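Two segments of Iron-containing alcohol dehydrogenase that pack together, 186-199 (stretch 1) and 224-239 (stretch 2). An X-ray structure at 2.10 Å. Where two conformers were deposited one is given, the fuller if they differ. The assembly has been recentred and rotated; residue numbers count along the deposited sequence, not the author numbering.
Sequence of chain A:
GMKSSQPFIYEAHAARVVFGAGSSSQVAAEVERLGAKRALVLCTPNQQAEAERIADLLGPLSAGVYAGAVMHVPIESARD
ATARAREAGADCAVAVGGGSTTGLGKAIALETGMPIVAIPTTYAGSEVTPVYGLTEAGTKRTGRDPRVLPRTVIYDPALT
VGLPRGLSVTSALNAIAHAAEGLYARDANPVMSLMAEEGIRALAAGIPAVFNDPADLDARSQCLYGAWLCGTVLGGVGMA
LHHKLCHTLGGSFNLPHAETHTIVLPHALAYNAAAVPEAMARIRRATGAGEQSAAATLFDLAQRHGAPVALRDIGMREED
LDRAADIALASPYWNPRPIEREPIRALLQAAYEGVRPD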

# COMPACT_ATOMS: atom_id res chain seq x y z
N ARG A 186 11.28 -10.46 -10.24
CA ARG A 186 12.60 -10.56 -9.69
C ARG A 186 12.70 -9.68 -8.46
O ARG A 186 13.42 -10.00 -7.54
CB ARG A 186 13.58 -10.10 -10.75
CG ARG A 186 14.99 -10.30 -10.40
CD ARG A 186 15.79 -9.61 -11.45
NE ARG A 186 17.19 -9.95 -11.30
CZ ARG A 186 18.12 -9.61 -12.18
NH1 ARG A 186 17.78 -8.90 -13.26
NH2 ARG A 186 19.38 -9.98 -11.98
N ASP A 187 11.96 -8.58 -8.44
CA ASP A 187 11.95 -7.62 -7.32
C ASP A 187 10.64 -7.66 -6.53
O ASP A 187 10.18 -6.67 -5.96
CB ASP A 187 12.28 -6.20 -7.81
CG ASP A 187 11.31 -5.69 -8.88
OD1 ASP A 187 10.61 -6.51 -9.53
OD2 ASP A 187 11.27 -4.45 -9.06
N ALA A 188 10.06 -8.85 -6.50
CA ALA A 188 8.87 -9.11 -5.74
C ALA A 188 9.09 -8.70 -4.30
O ALA A 188 10.20 -8.82 -3.79
CB ALA A 188 8.55 -10.61 -5.79
N ASN A 189 8.05 -8.15 -3.67
CA ASN A 189 8.11 -7.93 -2.23
C ASN A 189 6.74 -8.31 -1.59
O ASN A 189 5.71 -8.39 -2.30
CB ASN A 189 8.58 -6.52 -1.90
CG ASN A 189 7.55 -5.48 -2.16
OD1 ASN A 189 6.47 -5.51 -1.57
ND2 ASN A 189 7.88 -4.52 -3.05
N PRO A 190 6.72 -8.54 -0.25
CA PRO A 190 5.51 -9.02 0.44
C PRO A 190 4.30 -8.12 0.36
O PRO A 190 3.15 -8.60 0.38
CB PRO A 190 5.96 -9.18 1.89
CG PRO A 190 7.47 -9.30 1.80
CD PRO A 190 7.90 -8.52 0.62
N VAL A 191 4.53 -6.82 0.28
CA VAL A 191 3.42 -5.90 0.23
C VAL A 191 2.81 -5.91 -1.16
O VAL A 191 1.60 -6.02 -1.33
CB VAL A 191 3.84 -4.50 0.71
CG1 VAL A 191 2.72 -3.59 0.55
CG2 VAL A 191 4.29 -4.59 2.22
N MSE A 192 3.65 -5.85 -2.18
CA MSE A 192 3.17 -5.94 -3.55
C MSE A 192 2.46 -7.31 -3.77
O MSE A 192 1.40 -7.40 -4.42
CB MSE A 192 4.33 -5.73 -4.52
CG MSE A 192 4.83 -4.30 -4.54
SE MSE A 192 3.54 -3.13 -5.42
CE MSE A 192 3.84 -1.50 -4.40
N SER A 193 3.02 -8.37 -3.20
CA SER A 193 2.42 -9.68 -3.34
C SER A 193 1.08 -9.81 -2.64
O SER A 193 0.18 -10.47 -3.16
CB SER A 193 3.40 -10.74 -2.85
OG SER A 193 4.48 -10.74 -3.76
N LEU A 194 0.94 -9.18 -1.46
CA LEU A 194 -0.32 -9.12 -0.76
C LEU A 194 -1.38 -8.42 -1.63
O LEU A 194 -2.53 -8.89 -1.73
CB LEU A 194 -0.14 -8.39 0.57
CG LEU A 194 -1.25 -8.34 1.59
CD1 LEU A 194 -1.50 -9.70 2.30
CD2 LEU A 194 -0.90 -7.24 2.64
N MSE A 195 -1.01 -7.31 -2.27
CA MSE A 195 -1.98 -6.61 -3.08
C MSE A 195 -2.24 -7.41 -4.37
O MSE A 195 -3.39 -7.42 -4.86
CB MSE A 195 -1.52 -5.19 -3.37
CG MSE A 195 -1.24 -4.36 -2.11
SE MSE A 195 -0.70 -2.57 -2.64
CE MSE A 195 -2.38 -1.98 -3.30
N ALA A 196 -1.21 -8.09 -4.89
CA ALA A 196 -1.36 -8.92 -6.10
C ALA A 196 -2.42 -9.98 -5.89
O ALA A 196 -3.36 -10.11 -6.66
CB ALA A 196 -0.05 -9.58 -6.44
N GLU A 197 -2.28 -10.74 -4.83
CA GLU A 197 -3.20 -11.79 -4.57
C GLU A 197 -4.62 -11.32 -4.31
O GLU A 197 -5.57 -11.96 -4.77
CB GLU A 197 -2.69 -12.65 -3.44
CG GLU A 197 -3.47 -13.86 -3.29
CD GLU A 197 -2.87 -14.88 -2.34
OE1 GLU A 197 -1.69 -14.72 -1.85
OE2 GLU A 197 -3.63 -15.86 -2.13
N GLU A 198 -4.78 -10.24 -3.54
CA GLU A 198 -6.09 -9.62 -3.30
C GLU A 198 -6.74 -9.09 -4.62
O GLU A 198 -7.97 -9.19 -4.86
CB GLU A 198 -5.92 -8.46 -2.31
CG GLU A 198 -7.12 -7.61 -2.09
CD GLU A 198 -8.16 -8.28 -1.23
OE1 GLU A 198 -8.10 -9.52 -1.03
OE2 GLU A 198 -9.03 -7.53 -0.72
N GLY A 199 -5.92 -8.49 -5.44
CA GLY A 199 -6.40 -8.03 -6.76
C GLY A 199 -6.93 -9.20 -7.60
O GLY A 199 -8.02 -9.11 -8.20
N LEU A 224 -13.10 -2.79 -10.27
CA LEU A 224 -12.31 -1.58 -10.35
C LEU A 224 -11.27 -1.60 -9.22
O LEU A 224 -10.10 -1.23 -9.41
CB LEU A 224 -13.26 -0.39 -10.31
CG LEU A 224 -12.98 0.88 -11.05
CD1 LEU A 224 -12.36 0.64 -12.44
CD2 LEU A 224 -14.27 1.73 -11.15
N TYR A 225 -11.68 -2.04 -8.04
CA TYR A 225 -10.76 -2.19 -6.90
C TYR A 225 -9.61 -3.17 -7.24
O TYR A 225 -8.45 -2.90 -6.98
CB TYR A 225 -11.57 -2.71 -5.73
CG TYR A 225 -10.76 -3.18 -4.55
CD1 TYR A 225 -9.96 -2.30 -3.82
CD2 TYR A 225 -10.85 -4.49 -4.12
CE1 TYR A 225 -9.23 -2.75 -2.74
CE2 TYR A 225 -10.13 -4.93 -3.05
CZ TYR A 225 -9.33 -4.06 -2.37
OH TYR A 225 -8.67 -4.55 -1.29
N GLY A 226 -9.97 -4.31 -7.82
CA GLY A 226 -9.00 -5.30 -8.29
C GLY A 226 -8.05 -4.71 -9.32
O GLY A 226 -6.85 -4.95 -9.28
N ALA A 227 -8.60 -3.89 -10.21
CA ALA A 227 -7.80 -3.27 -11.25
C ALA A 227 -6.80 -2.31 -10.65
O ALA A 227 -5.64 -2.19 -11.13
CB ALA A 227 -8.74 -2.55 -12.27
N TRP A 228 -7.23 -1.62 -9.59
CA TRP A 228 -6.35 -0.68 -8.91
C TRP A 228 -5.16 -1.37 -8.25
O TRP A 228 -4.00 -0.93 -8.42
CB TRP A 228 -7.19 0.19 -7.92
CG TRP A 228 -6.42 0.97 -6.98
CD1 TRP A 228 -5.25 1.62 -7.20
CD2 TRP A 228 -6.78 1.25 -5.61
NE1 TRP A 228 -4.84 2.26 -6.06
CE2 TRP A 228 -5.75 2.05 -5.07
CE3 TRP A 228 -7.85 0.87 -4.79
CZ2 TRP A 228 -5.78 2.53 -3.74
CZ3 TRP A 228 -7.89 1.33 -3.47
CH2 TRP A 228 -6.86 2.17 -2.96
N LEU A 229 -5.44 -2.45 -7.52
CA LEU A 229 -4.42 -3.25 -6.87
C LEU A 229 -3.47 -3.85 -7.89
O LEU A 229 -2.24 -3.76 -7.74
CB LEU A 229 -5.06 -4.34 -5.99
CG LEU A 229 -5.81 -3.87 -4.72
CD1 LEU A 229 -6.18 -5.01 -3.86
CD2 LEU A 229 -4.99 -2.93 -3.99
N CYS A 230 -4.02 -4.39 -8.98
CA CYS A 230 -3.20 -4.95 -10.04
C CYS A 230 -2.29 -3.93 -10.70
O CYS A 230 -1.14 -4.25 -11.04
CB CYS A 230 -4.07 -5.65 -11.07
SG CYS A 230 -4.88 -7.16 -10.39
N GLY A 231 -2.81 -2.72 -10.88
CA GLY A 231 -2.08 -1.67 -11.52
C GLY A 231 -0.98 -1.21 -10.60
O GLY A 231 0.08 -0.85 -11.06
N THR A 232 -1.25 -1.22 -9.30
CA THR A 232 -0.27 -0.82 -8.31
C THR A 232 0.88 -1.81 -8.37
O THR A 232 2.04 -1.39 -8.31
CB THR A 232 -0.85 -0.72 -6.91
OG1 THR A 232 -1.98 0.17 -6.94
CG2 THR A 232 0.21 -0.24 -5.94
N VAL A 233 0.58 -3.11 -8.51
CA VAL A 233 1.65 -4.12 -8.64
C VAL A 233 2.46 -3.85 -9.94
O VAL A 233 3.69 -3.85 -9.94
CB VAL A 233 1.11 -5.57 -8.59
CG1 VAL A 233 2.19 -6.62 -8.88
CG2 VAL A 233 0.35 -5.84 -7.25
N LEU A 234 1.77 -3.59 -11.05
CA LEU A 234 2.44 -3.25 -12.33
C LEU A 234 3.35 -2.05 -12.14
O LEU A 234 4.43 -2.02 -12.66
CB LEU A 234 1.38 -2.93 -13.40
CG LEU A 234 1.84 -2.46 -14.78
CD1 LEU A 234 2.73 -3.51 -15.48
CD2 LEU A 234 0.62 -2.02 -15.66
N GLY A 235 2.92 -1.07 -11.37
CA GLY A 235 3.73 0.11 -11.19
C GLY A 235 4.91 -0.02 -10.25
O GLY A 235 5.79 0.85 -10.23
N GLY A 236 4.93 -1.10 -9.48
CA GLY A 236 5.93 -1.27 -8.45
C GLY A 236 6.95 -2.39 -8.59
O GLY A 236 7.99 -2.31 -7.96
N VAL A 237 6.69 -3.42 -9.38
CA VAL A 237 7.65 -4.52 -9.57
C VAL A 237 7.75 -4.84 -11.05
O VAL A 237 6.92 -4.39 -11.84
CB VAL A 237 7.28 -5.78 -8.73
CG1 VAL A 237 7.15 -5.40 -7.23
CG2 VAL A 237 6.00 -6.41 -9.21
N GLY A 238 8.80 -5.58 -11.45
CA GLY A 238 9.05 -5.90 -12.84
C GLY A 238 8.19 -7.06 -13.38
O GLY A 238 8.03 -8.09 -12.72
N MSE A 239 7.65 -6.86 -14.57
CA MSE A 239 6.93 -7.89 -15.30
C MSE A 239 7.94 -8.78 -16.02
O MSE A 239 9.14 -8.59 -15.90
CB MSE A 239 5.94 -7.25 -16.28
CG MSE A 239 4.88 -6.36 -15.61
SE MSE A 239 3.65 -7.23 -14.32
CE MSE A 239 4.61 -6.87 -12.63
O HOH W 1 10.73 -9.33 -12.70

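Stretch 1 enters as a loop and turns into a helix that runs back along the helix of stretch 2, the axes 8.0 Å apart at their closest and 147° between their directions, so the two are roughly antiparallel. The first rule is to pin the loop ends with polar atoms. Asp187, in the p rotamer, accepts a nearly linear hydrogen bond at OD1 from Gly238 N, 2.8 Å away, and beside it one water takes a hydrogen bond from Arg186 N (2.8 Å to the water O) and gives a weak one to Gly238 O (3.0 Å from that same O). Asn189 then caps the helix: its OD1 accepts from Met192 N at 2.9 Å, nearly straight, and weakly from Val191 N at 3.0 Å.

Within the helix, the side chains that point toward the partner carry the packing. Selenomethionine Met192 lays its CG 3.7 Å from Val237 CG1, while its SE lies 3.7 Å from Thr232 O and 4.3 Å from Gly236 CA. A CB on Gly236 would clash with that SE, so the bare backbone makes room for the selenium. Val233 CG2 reaches the backbone itself, 3.4 Å from Met192 O. One turn on from Met192, Met195 places CE just 2.9 Å from Leu229 CD2, very tight for two carbons, in the one conformer given of two deposited. Val233 CG2 also meets Ala196 CB, which points sideways, at 3.8 Å.

Glu198 mixes both chemistries: its CG packs 3.3 Å from Leu229 CD1, and its OE2 accepts a hydrogen bond from Tyr225 OH at 3.1 Å, near the plane of the ring at its edge. At Gly199 the backbones close in, with its CA 4.1 Å from Gly226 CA. A CB on Gly199 would clash with Cys230 SG, and one on Gly226 would sit tightly against Gly199 O.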